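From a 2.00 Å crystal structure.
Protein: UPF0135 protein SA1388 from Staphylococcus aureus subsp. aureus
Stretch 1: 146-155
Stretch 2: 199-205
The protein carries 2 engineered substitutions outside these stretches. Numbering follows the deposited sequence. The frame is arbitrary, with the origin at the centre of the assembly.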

# COMPACT_ATOMS: atom_id res chain seq x y z
N ASN B 146 -10.21 -31.77 -43.07
CA ASN B 146 -10.74 -31.80 -41.71
C ASN B 146 -11.48 -30.52 -41.33
O ASN B 146 -12.11 -30.46 -40.27
N VAL B 147 -11.41 -29.51 -42.20
CA VAL B 147 -11.83 -28.14 -41.86
C VAL B 147 -13.34 -28.01 -41.63
O VAL B 147 -13.78 -27.31 -40.71
N GLY B 148 -14.13 -28.69 -42.44
CA GLY B 148 -15.58 -28.59 -42.37
C GLY B 148 -16.18 -29.07 -41.06
O GLY B 148 -16.82 -28.29 -40.35
N PRO B 149 -15.97 -30.36 -40.72
CA PRO B 149 -16.56 -30.92 -39.50
C PRO B 149 -15.94 -30.36 -38.22
O PRO B 149 -16.59 -30.33 -37.17
N PHE B 150 -14.70 -29.90 -38.29
CA PHE B 150 -14.14 -29.15 -37.18
C PHE B 150 -14.99 -27.89 -37.01
O PHE B 150 -15.51 -27.65 -35.92
N LYS B 151 -15.18 -27.12 -38.08
CA LYS B 151 -15.95 -25.88 -38.01
C LYS B 151 -17.39 -26.07 -37.54
O LYS B 151 -17.86 -25.33 -36.67
N ASP B 152 -18.08 -27.05 -38.13
CA ASP B 152 -19.48 -27.38 -37.78
C ASP B 152 -19.66 -27.76 -36.31
O ASP B 152 -20.66 -27.39 -35.69
N LYS B 153 -18.72 -28.53 -35.77
CA LYS B 153 -18.78 -28.96 -34.37
C LYS B 153 -18.54 -27.80 -33.41
O LYS B 153 -19.22 -27.66 -32.40
N LEU B 154 -17.56 -26.97 -33.73
CA LEU B 154 -17.32 -25.77 -32.93
C LEU B 154 -18.55 -24.86 -32.99
O LEU B 154 -18.93 -24.26 -31.98
N SER B 155 -19.19 -24.81 -34.17
CA SER B 155 -20.35 -23.94 -34.39
C SER B 155 -21.64 -24.52 -33.81
O SER B 155 -22.48 -23.80 -33.28
N GLU B 199 -1.53 -27.06 -44.18
CA GLU B 199 -2.55 -26.81 -43.17
C GLU B 199 -3.41 -25.59 -43.48
O GLU B 199 -3.02 -24.70 -44.24
N VAL B 200 -4.59 -25.57 -42.87
CA VAL B 200 -5.46 -24.41 -42.87
C VAL B 200 -5.44 -23.81 -41.46
O VAL B 200 -5.79 -24.48 -40.47
N LYS B 201 -5.01 -22.55 -41.39
CA LYS B 201 -5.08 -21.76 -40.18
C LYS B 201 -6.45 -21.09 -40.13
O LYS B 201 -6.75 -20.17 -40.90
N ILE B 202 -7.30 -21.58 -39.24
CA ILE B 202 -8.64 -21.03 -39.05
C ILE B 202 -8.61 -20.07 -37.85
O ILE B 202 -7.98 -20.36 -36.84
N GLU B 203 -9.28 -18.93 -37.98
CA GLU B 203 -9.36 -17.92 -36.92
C GLU B 203 -10.81 -17.55 -36.59
O GLU B 203 -11.70 -17.58 -37.44
N PHE B 204 -11.04 -17.19 -35.34
CA PHE B 204 -12.33 -16.65 -34.92
C PHE B 204 -12.19 -15.93 -33.58
O PHE B 204 -11.14 -16.01 -32.91
N MET B 205 -13.25 -15.23 -33.21
CA MET B 205 -13.27 -14.39 -32.02
C MET B 205 -14.02 -15.06 -30.90
O MET B 205 -14.99 -15.75 -31.13

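A helix lies along a β-strand in nearly the same direction, and the two are joined by a small contact made by carbon atoms of the side chains, without a single hydrogen bond or salt bridge between them. The axes run at 18° to one another and come no closer than 11.2 Å, so the backbones stay well apart and side chains must fill the space between. The contact buries 243 Å², both sides summed, and its members are far apart in sequence, at least 50 residues for any touching pair.

The spacing of the inward residues follows from the two backbones. On the helix, Val147, Phe150 and Leu154 point their CA-to-CB bonds toward the strand, the three- and four-residue intervals that bring side chains back to one helical face. On the strand, alternation does the same work: Val200, Ile202 and Phe204 point toward the helix, whereas Lys201 points away.

Ile202 is the centre of the contact, with 78 Å² covered by the helix. Its m, t conformation (chi1 -40°, chi2 -174°) extends the long branch, so that CD1 reaches three helix residues. The tightest of these meetings is between Ile202 CD1 and Val147 CG2, at 3.3 Å, a very close approach for two methyl carbons. Ile202 CD1 also lies 4.1 Å from Phe150 CD2, near the plane of the ring and at its edge. Phe150 adopts t, with chi1 at -179°; its apolar ring suits this buried site and offers its edge to the methyl group.

Val147 stands where the backbones draw nearest, its CA 7.5 Å from the CA of Val200. A short, branched side chain fits such a gap: Val147 CG2 reaches Val200 CB at 3.7 Å as well as touching Ile202. The chi1 of Val147, 127°, falls between the usual wells, while Val200 holds a regular t rotamer at 176°.

Further along, Leu154 and Phe204 continue the apolar layer more loosely. Leu154, in the common m, t rotamer, brings CD1 to 4.3 Å from CE2 of Phe204, whose chi1 is p at 59°. Larger side chains on both sides span the distance here, and the methyl approaches the ring obliquely.

Lys151 shows how a charged residue can share in such a layer. Its CA-to-CB bond points sideways, and the aliphatic part of the chain makes the contact, CG lying 4.1 Å from Ile202 CD1; the ammonium group finds its hydrogen bond elsewhere in the structure.

Within the strand, Lys201 NZ donates to Glu203 OE1 at 2.7 Å in a salt bridge between alternate residues, and neither side chain touches the helix; Lys201 NZ, Glu203 OE2 and, on the helix, Asp152 OD1 also have partners elsewhere in the structure. The helix is held by its own backbone bonds, such as Asp152 N to Gly148 O at 2.8 Å, and no hydrogen bond crosses to the strand.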

# COMPACT_ATOMS: atom_id res chain seq x y z
CB ASN B 146 -9.59 -32.02 -40.72
CG ASN B 146 -8.78 -33.29 -41.01
OD1 ASN B 146 -7.67 -33.45 -40.52
ND2 ASN B 146 -9.35 -34.20 -41.81
CB VAL B 147 -11.32 -27.13 -42.95
CG1 VAL B 147 -12.44 -26.27 -43.52
CG2 VAL B 147 -10.18 -26.29 -42.40
CB PRO B 149 -16.32 -32.44 -39.62
CG PRO B 149 -15.51 -32.66 -40.84
CD PRO B 149 -15.17 -31.35 -41.47
CB PHE B 150 -12.66 -28.82 -37.42
CG PHE B 150 -12.02 -28.06 -36.28
CD1 PHE B 150 -11.92 -28.64 -35.01
CD2 PHE B 150 -11.50 -26.78 -36.48
CE1 PHE B 150 -11.33 -27.95 -33.95
CE2 PHE B 150 -10.89 -26.08 -35.42
CZ PHE B 150 -10.81 -26.66 -34.15
CB LYS B 151 -15.95 -25.17 -39.37
CG LYS B 151 -14.64 -24.45 -39.66
CD LYS B 151 -14.71 -23.61 -40.95
CE LYS B 151 -15.07 -24.45 -42.16
NZ LYS B 151 -14.63 -23.78 -43.41
CB ASP B 152 -19.98 -28.56 -38.63
CG ASP B 152 -20.10 -28.23 -40.12
OD1 ASP B 152 -20.33 -27.06 -40.49
OD2 ASP B 152 -19.97 -29.17 -40.92
CB LYS B 153 -17.78 -30.09 -34.11
CG LYS B 153 -18.35 -31.47 -34.35
CD LYS B 153 -19.38 -31.84 -33.29
CE LYS B 153 -19.68 -33.34 -33.25
NZ LYS B 153 -20.55 -33.78 -34.37
CB LEU B 154 -16.05 -25.02 -33.38
CG LEU B 154 -14.72 -25.75 -33.15
CD1 LEU B 154 -13.59 -24.93 -33.72
CD2 LEU B 154 -14.48 -26.03 -31.67
CB SER B 155 -20.52 -23.67 -35.88
OG SER B 155 -21.26 -22.48 -36.08
CB GLU B 199 -1.91 -26.65 -41.79
CG GLU B 199 -0.81 -27.64 -41.52
CD GLU B 199 -0.52 -27.80 -40.06
OE1 GLU B 199 -0.15 -26.80 -39.40
OE2 GLU B 199 -0.66 -28.94 -39.56
CB VAL B 200 -6.90 -24.74 -43.31
CG1 VAL B 200 -7.78 -23.52 -43.20
CG2 VAL B 200 -6.92 -25.27 -44.73
CB LYS B 201 -3.96 -20.72 -40.16
CG LYS B 201 -3.93 -19.81 -38.93
CD LYS B 201 -2.94 -18.64 -39.10
CE LYS B 201 -3.07 -17.68 -37.94
NZ LYS B 201 -2.83 -16.26 -38.31
CB ILE B 202 -9.68 -22.12 -38.81
CG1 ILE B 202 -9.43 -23.35 -39.71
CG2 ILE B 202 -11.10 -21.58 -39.06
CD1 ILE B 202 -10.52 -24.44 -39.64
CB GLU B 203 -8.61 -16.64 -37.32
CG GLU B 203 -7.24 -16.86 -37.98
CD GLU B 203 -6.56 -15.55 -38.42
OE1 GLU B 203 -5.42 -15.61 -38.94
OE2 GLU B 203 -7.16 -14.46 -38.25
CB PHE B 204 -13.40 -17.75 -34.86
CG PHE B 204 -13.06 -18.88 -33.93
CD1 PHE B 204 -13.60 -18.92 -32.64
CD2 PHE B 204 -12.23 -19.91 -34.33
CE1 PHE B 204 -13.31 -19.96 -31.77
CE2 PHE B 204 -11.94 -20.96 -33.48
CZ PHE B 204 -12.48 -20.98 -32.18
CB MET B 205 -13.92 -13.05 -32.35
CG MET B 205 -13.14 -12.24 -33.37
SD MET B 205 -11.46 -11.88 -32.76
CE MET B 205 -11.85 -10.72 -31.41